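Local coordinates for probable sulfate-binding lipoprotein SubI (Mycobacterium tuberculosis, PDB 6DDN) that probably binds sulfate outside the cytoplasmic membrane and carries it to an uptake system, at residues I70-A75 / R281-T286; G89-Q94 / E112-R117; N150-R155 / S229-I234; P185-S190 / K318-A323. All coordinates share one frame; numbering follows the deposited sequence.

How the interactions relate
From the N terminus, residues 70-75 of helix 63-74 open a loop that stays open until residues 281-286 of helix 274-284 complete interaction 1. Inside it, interaction 2 closes the shortest loop, joining the start of helix 91-99 to helix 113-120. Interaction 3 follows in series, also inside the loop of interaction 1: the loop at 150-155 meets the chain entering strand 232-236. Before interaction 3 closes, residues 185-190 of helix 177-190 begin interaction 4, whose partner at 318-323, on strand 318-320, lies beyond residue 286, so it crosses interactions 1 and 3. Interactions 1 and 3 lie on opposite sides of the chain's centre, while interactions 3 and 4 both reach the mixed sheet.

Interaction 1 (I70-A75 / R281-T286); sequences IPAFNA and RNFQYT
The Phe-283 ring has a different neighbour on each face. Phe-73 CA lies over one, 3.9 Å from the centroid of the Phe-283 ring and 23° off the ring normal, a CH-pi contact; on the opposite face Thr-286 OG1 sits 4.1 Å above the plane of the Phe-283 ring, displaced toward the rim. The outer end of the ring reaches the helix backbone, where Phe-283 CE2 comes within 3.5 Å of Phe-73 N. Beside this, Ala-72 CB touches Phe-283 CZ at 3.9 Å, so two consecutive residues of helix 63-74 receive one aromatic side chain. The Phe-73 ring is inclined to its partner by 55°, neither stacked nor edge-to-face; Phe-73 CD1 lies 3.8 Å from Phe-283 CG, and Phe-73 CB approaches the CD2-CE2 side of the same ring as closely. The contact is plain helix-to-helix packing within a solute-binding protein fold: the last turn of helix 63-74 is brought against the C-terminal part of helix 274-284, two elements far apart in sequence. Phe-283 extends with CG anti to its backbone N (chi1 -179°), carrying its ring across to the other helix. Helix 287-295 adds to the enclosure, with Gln-288 and Ala-289 against Phe-283 and Leu-292 against Ala-72, while the ring of Phe-280 meets that of Phe-73. Thr-286 bonds back to this chain, its OG1 donating to Phe-283 O at 2.6 Å in the carbonyl plane. That carbonyl also accepts from Thr-286 N, and the threonine side chain N-caps the following helix through Ala-289 N.

Interaction 2 (G89-Q94 / E112-R117); sequences GASADQ and EPDIAR. With SO4 (sulfate ion), chain E.
Ser-91 and Asp-114 make the direct polar link, with Ser-91 OG donating to Asp-114 OD2 at 2.7 Å. The hydroxyl meets that oxygen from above the carboxylate plane, 36° out of it. The other oxygen, Asp-114 OD1, lies 3.5 Å from Ala-92 CA, with the Ala-92 methyl alongside. Ser-91 holds OG anti to its backbone N (chi1 -170°), which turns the hydroxyl to the carboxylate.

One step outward, Arg-117 comes from the following turn of Asp-114's own helix. Its NH2 forms a salt bridge to Asp-114 OD1 at 3.1 Å; this oxygen lies in the guanidinium plane and is met on its anti side, the donor 19° out of the carboxylate plane. Ala-92 O lies over one face of the guanidinium. The arginine chain bends at chi3, and NE and NH1 of Arg-117 both donate to O4 of the sulfate of chain E, at 3.2 Å and 3.0 Å. This ion, probably from the crystallisation liquor, is shared with Arg-96 NE.

Further out, Ser-110 N donates to Ser-91 OG. The contact thus ties the first turns of helices 91-99 and 113-120 of the solute-binding protein fold. The Ser-91 side chain lies about 3 Å, between nearest atoms, from another sulfate, probably also from the liquor but consistent with an anion pocket here. With a hydroxyl on one oxygen and a guanidinium on the other, the buried carboxylate is held at both ends, and these partners would be expected to stabilise its negative charge.

Interaction 3 (N150-R155 / S229-I234); sequences NPKNIR and SGDVLI
Lys-152 and Asp-231 both point their CB toward the other segment and set CG anti to their carbonyl carbon (chi1 -75° and -52°), which lays the lysine methylenes against the carboxylate, the two side chains passing at a slant. The motif on one side is a type I beta turn, Asn-150 to Asn-153, in the loop after strand 138-147; on the other is the chain just entering strand 232-236 of the mixed sheet. Lys-152 CE is 3.2 Å from Asp-231 OD2, whereas the chain bends at chi4 and leaves Lys-152 NZ 4.3 Å from Asp-231 OD2, beyond a salt bridge; at that separation any attraction would be long-range. The lysine side chain instead comes within about 3 Å, between nearest atoms, of a bound sulfate, probably from the crystallisation liquor, and Asp-231 OD1 accepts from Glu-166 N.

Next to this polar pair, Ile-154 faces Val-232 in a looser apolar contact, Ile-154 CG2 to Val-232 CG2 at 4.5 Å. Phe-144 of strand 138-147 and Leu-160 pack against both residues. The turn that presents Ile-154 is locked by Asn-150, whose amide bonds both backbone polar atoms of that residue: Asn-150 ND2 donates to Ile-154 O at 2.6 Å, and Ile-154 N donates to Asn-150 OD1 at 2.7 Å along a nearly straight line, 176° at the hydrogen.

Interaction 4 (P185-S190 / K318-A323); sequences PYAAKS and KLWTIA. With SO4 (sulfate ion), chain H.
Ala-187 and Trp-320 form the tight part of the contact. The alanine methyl sits over the five-membered ring of the indole, Ala-187 CB being 3.8 Å from that centroid of Trp-320 and 22° off the normal, a CH-pi contact; its closest carbon is Trp-320 CG, at 3.5 Å. Toward the six-membered ring the same face is met by the backbone carbonyl, with Ala-187 O 3.5 Å from Trp-320 CE2. Trp-320 turns CG anti to its carbonyl carbon (chi1 -67°), which lays the indole against the helix; on its opposite face lies Lys-318 CG, offset toward the rim.

Packing is looser near the indole nitrogen, where Ala-188 CA approaches Trp-320 NE1 obliquely at 3.8 Å and Ala-188 CB stays 4.4 Å from Trp-320 NE1. That nitrogen finds its acceptor in Gln-257 OE1. The partly exposed side of the strand, at Lys-318 and Leu-319, faces a sulfate probably taken from the crystallisation liquor. Leu-319 N points at it, but the very short separation makes that bond's geometry doubtful.

In the fold, strand 318-320 runs parallel to strand 257-267 at the mixed sheet, bonded through Thr-258 and Lys-260, and Trp-320 also touches Phe-259 there. Helix 177-190 rests on the tryptophan, while Pro-185, Tyr-186 and Lys-189 pack their side chains on helix 196-210.

Interaction 1 (I70-A75 / R281-T286)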
loop_
_atom_site.group_PDB
_atom_site.type_symbol
_atom_site.label_atom_id
_atom_site.label_comp_id
_atom_site.label_asym_id
_atom_site.label_seq_id
_atom_site.Cartn_x
_atom_site.Cartn_y
_atom_site.Cartn_z
ATOM N N ILE A 70 -2.868 -12.096 -12.868
ATOM C CA ILE A 70 -1.967 -12.989 -13.601
ATOM C C ILE A 70 -2.726 -14.010 -14.442
ATOM O O ILE A 70 -2.372 -14.188 -15.620
ATOM C CB ILE A 70 -0.965 -13.642 -12.632
ATOM C CG1 ILE A 70 0.001 -12.591 -12.081
ATOM C CG2 ILE A 70 -0.200 -14.762 -13.322
ATOM C CD1 ILE A 70 0.695 -13.010 -10.804
ATOM N N PRO A 71 -3.753 -14.705 -13.929
ATOM C CA PRO A 71 -4.534 -15.583 -14.819
ATOM C C PRO A 71 -5.140 -14.847 -16.000
ATOM O O PRO A 71 -5.165 -15.388 -17.114
ATOM C CB PRO A 71 -5.613 -16.153 -13.887
ATOM C CG PRO A 71 -5.007 -16.089 -12.535
ATOM C CD PRO A 71 -4.199 -14.828 -12.528
ATOM N N ALA A 72 -5.630 -13.623 -15.793
ATOM C CA ALA A 72 -6.138 -12.835 -16.911
ATOM C C ALA A 72 -5.020 -12.466 -17.875
ATOM O O ALA A 72 -5.217 -12.461 -19.096
ATOM C CB ALA A 72 -6.834 -11.577 -16.398
ATOM N N PHE A 73 -3.842 -12.145 -17.343
ATOM C CA PHE A 73 -2.692 -11.887 -18.198
ATOM C C PHE A 73 -2.332 -13.125 -19.008
ATOM O O PHE A 73 -2.116 -13.048 -20.222
ATOM C CB PHE A 73 -1.511 -11.430 -17.342
ATOM C CG PHE A 73 -0.240 -11.236 -18.109
ATOM C CD1 PHE A 73 -0.177 -10.337 -19.159
ATOM C CD2 PHE A 73 0.898 -11.946 -17.769
ATOM C CE1 PHE A 73 0.998 -10.154 -19.861
ATOM C CE2 PHE A 73 2.075 -11.762 -18.463
ATOM C CZ PHE A 73 2.126 -10.869 -19.512
ATOM N N ASN A 74 -2.292 -14.288 -18.352
ATOM C CA ASN A 74 -1.917 -15.522 -19.032
ATOM C C ASN A 74 -2.944 -15.955 -20.071
ATOM O O ASN A 74 -2.627 -16.787 -20.927
ATOM C CB ASN A 74 -1.703 -16.640 -18.010
ATOM C CG ASN A 74 -0.452 -16.436 -17.178
ATOM O OD1 ASN A 74 -0.463 -16.620 -15.962
ATOM N ND2 ASN A 74 0.636 -16.050 -17.834
ATOM N N ALA A 75 -4.160 -15.416 -20.021
ATOM C CA ALA A 75 -5.176 -15.710 -21.018
ATOM C C ALA A 75 -5.209 -14.684 -22.144
ATOM O O ALA A 75 -6.131 -14.715 -22.967
ATOM C CB ALA A 75 -6.554 -15.807 -20.359
ATOM N N ARG A 281 3.500 -5.209 -17.303
ATOM C CA ARG A 281 3.236 -3.925 -16.665
ATOM C C ARG A 281 2.119 -3.175 -17.381
ATOM O O ARG A 281 1.204 -2.644 -16.740
ATOM C CB ARG A 281 4.508 -3.077 -16.630
ATOM C CG ARG A 281 4.291 -1.699 -16.029
ATOM C CD ARG A 281 5.267 -0.686 -16.590
ATOM N NE ARG A 281 4.986 -0.381 -17.989
ATOM C CZ ARG A 281 5.872 0.146 -18.830
ATOM N NH1 ARG A 281 7.098 0.427 -18.410
ATOM N NH2 ARG A 281 5.533 0.391 -20.089
ATOM N N ASN A 282 2.181 -3.119 -18.714
ATOM C CA ASN A 282 1.162 -2.405 -19.476
ATOM C C ASN A 282 -0.200 -3.075 -19.355
ATOM O O ASN A 282 -1.230 -2.392 -19.401
ATOM C CB ASN A 282 1.581 -2.306 -20.942
ATOM C CG ASN A 282 2.816 -1.441 -21.139
ATOM O OD1 ASN A 282 3.235 -0.719 -20.233
ATOM N ND2 ASN A 282 3.404 -1.510 -22.328
ATOM N N PHE A 283 -0.227 -4.399 -19.189
ATOM C CA PHE A 283 -1.496 -5.100 -19.026
ATOM C C PHE A 283 -2.262 -4.600 -17.808
ATOM O O PHE A 283 -3.495 -4.661 -17.787
ATOM C CB PHE A 283 -1.250 -6.606 -18.919
ATOM C CG PHE A 283 -2.506 -7.417 -18.764
ATOM C CD1 PHE A 283 -3.305 -7.700 -19.861
ATOM C CD2 PHE A 283 -2.886 -7.900 -17.522
ATOM C CE1 PHE A 283 -4.459 -8.447 -19.722
ATOM C CE2 PHE A 283 -4.038 -8.647 -17.377
ATOM C CZ PHE A 283 -4.826 -8.921 -18.478
ATOM N N GLN A 284 -1.552 -4.094 -16.793
ATOM C CA GLN A 284 -2.213 -3.641 -15.574
ATOM C C GLN A 284 -3.122 -2.449 -15.831
ATOM O O GLN A 284 -4.159 -2.305 -15.171
ATOM C CB GLN A 284 -1.171 -3.285 -14.513
ATOM C CG GLN A 284 -0.217 -4.415 -14.182
ATOM C CD GLN A 284 -0.938 -5.722 -13.946
ATOM O OE1 GLN A 284 -1.969 -5.762 -13.273
ATOM N NE2 GLN A 284 -0.406 -6.801 -14.507
ATOM N N TYR A 285 -2.757 -1.588 -16.776
ATOM C CA TYR A 285 -3.539 -0.395 -17.068
ATOM C C TYR A 285 -4.680 -0.657 -18.041
ATOM O O TYR A 285 -5.418 0.278 -18.368
ATOM C CB TYR A 285 -2.622 0.706 -17.610
ATOM C CG TYR A 285 -1.591 1.153 -16.598
ATOM C CD1 TYR A 285 -1.893 2.129 -15.658
ATOM C CD2 TYR A 285 -0.325 0.584 -16.568
ATOM C CE1 TYR A 285 -0.959 2.534 -14.722
ATOM C CE2 TYR A 285 0.618 0.984 -15.635
ATOM C CZ TYR A 285 0.295 1.959 -14.715
ATOM O OH TYR A 285 1.227 2.362 -13.786
ATOM N N THR A 286 -4.843 -1.892 -18.507
ATOM C CA THR A 286 -5.978 -2.221 -19.353
ATOM C C THR A 286 -7.276 -2.103 -18.562
ATOM O O THR A 286 -7.291 -2.102 -17.329
ATOM C CB THR A 286 -5.847 -3.635 -19.917
ATOM O OG1 THR A 286 -5.842 -4.579 -18.839
ATOM C CG2 THR A 286 -4.565 -3.776 -20.723
#

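Interaction 2 (G89-Q94 / E112-R117)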
loop_
_atom_site.group_PDB
_atom_site.type_symbol
_atom_site.label_atom_id
_atom_site.label_comp_id
_atom_site.label_asym_id
_atom_site.label_seq_id
_atom_site.Cartn_x
_atom_site.Cartn_y
_atom_site.Cartn_z
ATOM N N GLY A 89 6.666 -9.366 0.631
ATOM C CA GLY A 89 7.316 -9.171 1.911
ATOM C C GLY A 89 7.290 -7.706 2.278
ATOM O O GLY A 89 6.675 -6.890 1.590
ATOM N N ALA A 90 7.962 -7.380 3.381
ATOM C CA ALA A 90 8.084 -5.991 3.804
ATOM C C ALA A 90 8.605 -5.134 2.656
ATOM O O ALA A 90 9.597 -5.481 2.010
ATOM C CB ALA A 90 9.015 -5.888 5.013
ATOM N N SER A 91 7.917 -4.016 2.405
ATOM C CA SER A 91 8.173 -3.223 1.205
ATOM C C SER A 91 9.629 -2.777 1.124
ATOM O O SER A 91 10.305 -3.011 0.114
ATOM C CB SER A 91 7.237 -2.014 1.171
ATOM O OG SER A 91 7.290 -1.361 -0.086
ATOM N N ALA A 92 10.131 -2.133 2.181
ATOM C CA ALA A 92 11.507 -1.641 2.160
ATOM C C ALA A 92 12.509 -2.789 2.114
ATOM O O ALA A 92 13.541 -2.691 1.440
ATOM C CB ALA A 92 11.766 -0.749 3.373
ATOM N N ASP A 93 12.227 -3.882 2.829
ATOM C CA ASP A 93 13.100 -5.050 2.768
ATOM C C ASP A 93 13.155 -5.619 1.358
ATOM O O ASP A 93 14.228 -6.006 0.876
ATOM C CB ASP A 93 12.625 -6.117 3.754
ATOM C CG ASP A 93 12.920 -5.756 5.197
ATOM O OD1 ASP A 93 13.514 -4.683 5.436
ATOM O OD2 ASP A 93 12.560 -6.550 6.091
ATOM N N GLN A 94 12.009 -5.676 0.676
ATOM C CA GLN A 94 11.988 -6.170 -0.696
ATOM C C GLN A 94 12.744 -5.232 -1.629
ATOM O O GLN A 94 13.430 -5.687 -2.552
ATOM C CB GLN A 94 10.545 -6.349 -1.167
ATOM C CG GLN A 94 9.793 -7.464 -0.461
ATOM C CD GLN A 94 10.022 -8.822 -1.094
ATOM O OE1 GLN A 94 9.325 -9.206 -2.034
ATOM N NE2 GLN A 94 11.000 -9.559 -0.578
ATOM N N GLU A 112 6.471 5.063 -3.101
ATOM C CA GLU A 112 7.401 5.477 -4.149
ATOM C C GLU A 112 8.866 5.473 -3.718
ATOM O O GLU A 112 9.715 5.098 -4.545
ATOM C CB GLU A 112 6.998 6.863 -4.673
ATOM C CG GLU A 112 7.912 7.421 -5.758
ATOM C CD GLU A 112 9.058 8.241 -5.198
ATOM O OE1 GLU A 112 10.057 8.439 -5.920
ATOM O OE2 GLU A 112 8.962 8.682 -4.034
ATOM N N PRO A 113 9.239 5.891 -2.496
ATOM C CA PRO A 113 10.656 5.795 -2.093
ATOM C C PRO A 113 11.284 4.436 -2.350
ATOM O O PRO A 113 12.467 4.361 -2.706
ATOM C CB PRO A 113 10.606 6.108 -0.595
ATOM C CG PRO A 113 9.435 6.991 -0.443
ATOM C CD PRO A 113 8.446 6.647 -1.507
ATOM N N ASP A 114 10.520 3.356 -2.179
ATOM C CA ASP A 114 11.051 2.023 -2.433
ATOM C C ASP A 114 11.314 1.782 -3.914
ATOM O O ASP A 114 12.026 0.832 -4.258
ATOM C CB ASP A 114 10.096 0.970 -1.874
ATOM C CG ASP A 114 10.014 1.008 -0.360
ATOM O OD1 ASP A 114 11.039 1.321 0.283
ATOM O OD2 ASP A 114 8.929 0.729 0.189
ATOM N N ILE A 115 10.755 2.612 -4.791
ATOM C CA ILE A 115 11.140 2.594 -6.199
ATOM C C ILE A 115 12.351 3.483 -6.441
ATOM O O ILE A 115 13.244 3.129 -7.215
ATOM C CB ILE A 115 9.950 3.014 -7.087
ATOM C CG1 ILE A 115 8.770 2.059 -6.895
ATOM C CG2 ILE A 115 10.361 3.044 -8.545
ATOM C CD1 ILE A 115 9.041 0.649 -7.370
ATOM N N ALA A 116 12.400 4.637 -5.768
ATOM C CA ALA A 116 13.518 5.559 -5.939
ATOM C C ALA A 116 14.841 4.932 -5.517
ATOM O O ALA A 116 15.881 5.225 -6.120
ATOM C CB ALA A 116 13.262 6.842 -5.150
ATOM N N ARG A 117 14.828 4.083 -4.487
ATOM C CA ARG A 117 16.051 3.387 -4.098
ATOM C C ARG A 117 16.593 2.554 -5.253
ATOM O O ARG A 117 17.805 2.532 -5.496
ATOM C CB ARG A 117 15.797 2.505 -2.875
ATOM C CG ARG A 117 17.003 1.658 -2.475
ATOM C CD ARG A 117 16.661 0.628 -1.408
ATOM N NE ARG A 117 16.374 1.241 -0.115
ATOM C CZ ARG A 117 15.149 1.445 0.359
ATOM N NH1 ARG A 117 14.980 2.010 1.546
ATOM N NH2 ARG A 117 14.091 1.083 -0.354
HETATM S S SO4 E . 18.526 2.003 2.911
HETATM O O1 SO4 E . 19.214 1.165 1.935
HETATM O O2 SO4 E . 17.660 1.173 3.743
HETATM O O3 SO4 E . 19.507 2.676 3.757
HETATM O O4 SO4 E . 17.723 3.004 2.216
#

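Interaction 3 (N150-R155 / S229-I234)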
loop_
_atom_site.group_PDB
_atom_site.type_symbol
_atom_site.label_atom_id
_atom_site.label_comp_id
_atom_site.label_asym_id
_atom_site.label_seq_id
_atom_site.Cartn_x
_atom_site.Cartn_y
_atom_site.Cartn_z
ATOM N N ASN A 150 -17.118 -3.616 15.915
ATOM C CA ASN A 150 -16.436 -2.478 16.521
ATOM C C ASN A 150 -16.755 -2.396 18.016
ATOM O O ASN A 150 -17.362 -1.422 18.472
ATOM C CB ASN A 150 -16.801 -1.178 15.817
ATOM C CG ASN A 150 -15.771 -0.081 16.040
ATOM O OD1 ASN A 150 -14.935 -0.169 16.939
ATOM N ND2 ASN A 150 -15.832 0.961 15.220
ATOM N N PRO A 151 -16.363 -3.407 18.798
ATOM C CA PRO A 151 -16.796 -3.456 20.204
ATOM C C PRO A 151 -16.388 -2.235 20.998
ATOM O O PRO A 151 -17.111 -1.830 21.917
ATOM C CB PRO A 151 -16.117 -4.727 20.739
ATOM C CG PRO A 151 -15.715 -5.508 19.518
ATOM C CD PRO A 151 -15.419 -4.490 18.471
ATOM N N LYS A 152 -15.255 -1.626 20.662
ATOM C CA LYS A 152 -14.759 -0.457 21.369
ATOM C C LYS A 152 -15.123 0.848 20.676
ATOM O O LYS A 152 -14.677 1.913 21.113
ATOM C CB LYS A 152 -13.247 -0.564 21.551
ATOM C CG LYS A 152 -12.866 -1.566 22.619
ATOM C CD LYS A 152 -11.438 -2.037 22.474
ATOM C CE LYS A 152 -11.135 -3.101 23.507
ATOM N NZ LYS A 152 -11.486 -2.647 24.883
ATOM N N ASN A 153 -15.921 0.786 19.609
ATOM C CA ASN A 153 -16.495 1.969 18.971
ATOM C C ASN A 153 -15.397 2.928 18.499
ATOM O O ASN A 153 -15.304 4.079 18.931
ATOM C CB ASN A 153 -17.476 2.667 19.921
ATOM C CG ASN A 153 -18.271 3.760 19.243
ATOM O OD1 ASN A 153 -18.702 3.611 18.099
ATOM N ND2 ASN A 153 -18.471 4.867 19.947
ATOM N N ILE A 154 -14.556 2.421 17.605
ATOM C CA ILE A 154 -13.480 3.209 17.016
ATOM C C ILE A 154 -13.995 3.828 15.723
ATOM O O ILE A 154 -14.397 3.111 14.800
ATOM C CB ILE A 154 -12.234 2.348 16.760
ATOM C CG1 ILE A 154 -11.902 1.509 17.995
ATOM C CG2 ILE A 154 -11.056 3.220 16.372
ATOM C CD1 ILE A 154 -11.410 2.324 19.172
ATOM N N ARG A 155 -13.988 5.161 15.655
ATOM C CA ARG A 155 -14.492 5.875 14.486
ATOM C C ARG A 155 -13.561 6.952 13.948
ATOM O O ARG A 155 -13.756 7.383 12.804
ATOM C CB ARG A 155 -15.851 6.528 14.792
ATOM C CG ARG A 155 -16.898 5.603 15.395
ATOM C CD ARG A 155 -17.638 4.798 14.337
ATOM N NE ARG A 155 -18.375 3.686 14.935
ATOM C CZ ARG A 155 -18.849 2.644 14.257
ATOM N NH1 ARG A 155 -18.667 2.562 12.945
ATOM N NH2 ARG A 155 -19.507 1.684 14.891
ATOM N N SER A 229 -3.925 -9.653 19.071
ATOM C CA SER A 229 -3.135 -8.569 19.641
ATOM C C SER A 229 -3.633 -7.225 19.123
ATOM O O SER A 229 -3.769 -7.030 17.911
ATOM C CB SER A 229 -1.654 -8.750 19.307
ATOM O OG SER A 229 -1.168 -9.983 19.808
ATOM N N GLY A 230 -3.905 -6.304 20.043
ATOM C CA GLY A 230 -4.298 -4.956 19.693
ATOM C C GLY A 230 -5.794 -4.808 19.467
ATOM O O GLY A 230 -6.506 -5.753 19.136
ATOM N N ASP A 231 -6.268 -3.575 19.645
ATOM C CA ASP A 231 -7.679 -3.245 19.490
ATOM C C ASP A 231 -8.019 -2.659 18.129
ATOM O O ASP A 231 -9.159 -2.796 17.675
ATOM C CB ASP A 231 -8.113 -2.259 20.578
ATOM C CG ASP A 231 -7.743 -2.732 21.965
ATOM O OD1 ASP A 231 -6.957 -2.037 22.645
ATOM O OD2 ASP A 231 -8.230 -3.808 22.370
ATOM N N VAL A 232 -7.066 -2.009 17.468
ATOM C CA VAL A 232 -7.281 -1.439 16.144
ATOM C C VAL A 232 -5.989 -1.576 15.352
ATOM O O VAL A 232 -4.906 -1.264 15.858
ATOM C CB VAL A 232 -7.728 0.035 16.218
ATOM C CG1 VAL A 232 -6.843 0.813 17.178
ATOM C CG2 VAL A 232 -7.723 0.671 14.833
ATOM N N LEU A 233 -6.101 -2.061 14.121
ATOM C CA LEU A 233 -4.966 -2.229 13.227
ATOM C C LEU A 233 -5.090 -1.225 12.089
ATOM O O LEU A 233 -6.054 -1.274 11.315
ATOM C CB LEU A 233 -4.907 -3.658 12.682
ATOM C CG LEU A 233 -4.192 -3.857 11.344
ATOM C CD1 LEU A 233 -2.685 -3.796 11.528
ATOM C CD2 LEU A 233 -4.606 -5.169 10.695
ATOM N N ILE A 234 -4.131 -0.310 11.997
ATOM C CA ILE A 234 -4.069 0.607 10.866
ATOM C C ILE A 234 -3.514 -0.149 9.668
ATOM O O ILE A 234 -2.445 -0.764 9.751
ATOM C CB ILE A 234 -3.210 1.835 11.200
ATOM C CG1 ILE A 234 -3.401 2.247 12.659
ATOM C CG2 ILE A 234 -3.568 2.989 10.292
ATOM C CD1 ILE A 234 -2.709 3.548 13.014
#

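Interaction 4 (P185-S190 / K318-A323)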
loop_
_atom_site.group_PDB
_atom_site.type_symbol
_atom_site.label_atom_id
_atom_site.label_comp_id
_atom_site.label_asym_id
_atom_site.label_seq_id
_atom_site.Cartn_x
_atom_site.Cartn_y
_atom_site.Cartn_z
ATOM N N PRO A 185 -2.537 10.146 10.174
ATOM C CA PRO A 185 -2.818 10.919 11.389
ATOM C C PRO A 185 -2.034 12.215 11.461
ATOM O O PRO A 185 -2.530 13.195 12.029
ATOM C CB PRO A 185 -2.425 9.954 12.512
ATOM C CG PRO A 185 -1.369 9.121 11.915
ATOM C CD PRO A 185 -1.817 8.902 10.496
ATOM N N TYR A 186 -0.823 12.253 10.901
ATOM C CA TYR A 186 -0.088 13.509 10.846
ATOM C C TYR A 186 -0.818 14.521 9.974
ATOM O O TYR A 186 -1.058 15.659 10.391
ATOM C CB TYR A 186 1.328 13.285 10.323
ATOM C CG TYR A 186 2.028 14.588 10.021
ATOM C CD1 TYR A 186 2.507 15.392 11.047
ATOM C CD2 TYR A 186 2.187 15.030 8.714
ATOM C CE1 TYR A 186 3.135 16.591 10.781
ATOM C CE2 TYR A 186 2.814 16.230 8.438
ATOM C CZ TYR A 186 3.288 17.005 9.475
ATOM O OH TYR A 186 3.915 18.201 9.207
ATOM N N ALA A 187 -1.176 14.120 8.751
ATOM C CA ALA A 187 -1.900 15.018 7.859
ATOM C C ALA A 187 -3.232 15.442 8.462
ATOM O O ALA A 187 -3.651 16.596 8.314
ATOM C CB ALA A 187 -2.113 14.346 6.503
ATOM N N ALA A 188 -3.909 14.525 9.156
ATOM C CA ALA A 188 -5.207 14.848 9.740
ATOM C C ALA A 188 -5.064 15.839 10.890
ATOM O O ALA A 188 -5.737 16.875 10.918
ATOM C CB ALA A 188 -5.904 13.571 10.213
ATOM N N LYS A 189 -4.186 15.540 11.848
ATOM C CA LYS A 189 -4.039 16.381 13.028
ATOM C C LYS A 189 -3.230 17.647 12.772
ATOM O O LYS A 189 -3.198 18.522 13.643
ATOM C CB LYS A 189 -3.401 15.580 14.162
ATOM C CG LYS A 189 -4.329 14.533 14.737
ATOM C CD LYS A 189 -5.702 15.126 15.000
ATOM C CE LYS A 189 -6.501 14.277 15.966
ATOM N NZ LYS A 189 -7.904 14.764 16.087
ATOM N N SER A 190 -2.587 17.769 11.612
ATOM C CA SER A 190 -1.838 18.968 11.263
ATOM C C SER A 190 -2.475 19.754 10.128
ATOM O O SER A 190 -1.903 20.761 9.697
ATOM C CB SER A 190 -0.396 18.606 10.884
ATOM O OG SER A 190 -0.335 18.053 9.582
ATOM N N LYS A 318 -12.055 13.819 3.973
ATOM C CA LYS A 318 -10.845 14.483 3.502
ATOM C C LYS A 318 -9.831 13.427 3.094
ATOM O O LYS A 318 -9.414 12.614 3.925
ATOM C CB LYS A 318 -10.264 15.394 4.580
ATOM C CG LYS A 318 -8.995 16.104 4.153
ATOM C CD LYS A 318 -9.250 16.965 2.931
ATOM C CE LYS A 318 -8.031 17.788 2.567
ATOM N NZ LYS A 318 -8.299 18.654 1.388
ATOM N N LEU A 319 -9.435 13.443 1.825
ATOM C CA LEU A 319 -8.433 12.522 1.292
ATOM C C LEU A 319 -7.116 13.280 1.162
ATOM O O LEU A 319 -6.918 14.048 0.218
ATOM C CB LEU A 319 -8.881 11.944 -0.047
ATOM C CG LEU A 319 -8.000 10.821 -0.600
ATOM C CD1 LEU A 319 -7.998 9.632 0.350
ATOM C CD2 LEU A 319 -8.454 10.401 -1.992
ATOM N N TRP A 320 -6.219 13.066 2.119
ATOM C CA TRP A 320 -4.900 13.676 2.070
ATOM C C TRP A 320 -4.002 12.905 1.113
ATOM O O TRP A 320 -4.033 11.672 1.066
ATOM C CB TRP A 320 -4.273 13.706 3.464
ATOM C CG TRP A 320 -4.978 14.610 4.427
ATOM C CD1 TRP A 320 -5.713 14.237 5.515
ATOM C CD2 TRP A 320 -5.014 16.042 4.391
ATOM N NE1 TRP A 320 -6.204 15.348 6.158
ATOM C CE2 TRP A 320 -5.789 16.469 5.488
ATOM C CE3 TRP A 320 -4.465 17.005 3.539
ATOM C CZ2 TRP A 320 -6.030 17.814 5.753
ATOM C CZ3 TRP A 320 -4.704 18.342 3.804
ATOM C CH2 TRP A 320 -5.479 18.733 4.902
ATOM N N THR A 321 -3.199 13.638 0.346
ATOM C CA THR A 321 -2.268 13.049 -0.603
ATOM C C THR A 321 -0.847 13.492 -0.284
ATOM O O THR A 321 -0.624 14.501 0.393
ATOM C CB THR A 321 -2.616 13.436 -2.047
ATOM O OG1 THR A 321 -2.381 14.836 -2.237
ATOM C CG2 THR A 321 -4.074 13.128 -2.342
ATOM N N ILE A 322 0.121 12.722 -0.788
ATOM C CA ILE A 322 1.525 13.068 -0.586
ATOM C C ILE A 322 1.841 14.418 -1.216
ATOM O O ILE A 322 2.755 15.122 -0.768
ATOM C CB ILE A 322 2.441 11.950 -1.132
ATOM C CG1 ILE A 322 3.734 11.871 -0.319
ATOM C CG2 ILE A 322 2.762 12.165 -2.605
ATOM C CD1 ILE A 322 3.537 11.352 1.083
ATOM N N ALA A 323 1.087 14.811 -2.246
ATOM C CA ALA A 323 1.295 16.119 -2.856
ATOM C C ALA A 323 0.849 17.242 -1.930
ATOM O O ALA A 323 1.397 18.349 -1.992
ATOM C CB ALA A 323 0.556 16.200 -4.191
HETATM S S SO4 H . -10.976 15.408 -0.700
HETATM O O1 SO4 H . -10.492 14.962 -2.007
HETATM O O2 SO4 H . -12.180 14.654 -0.345
HETATM O O3 SO4 H . -9.942 15.178 0.308
HETATM O O4 SO4 H . -11.281 16.838 -0.751
#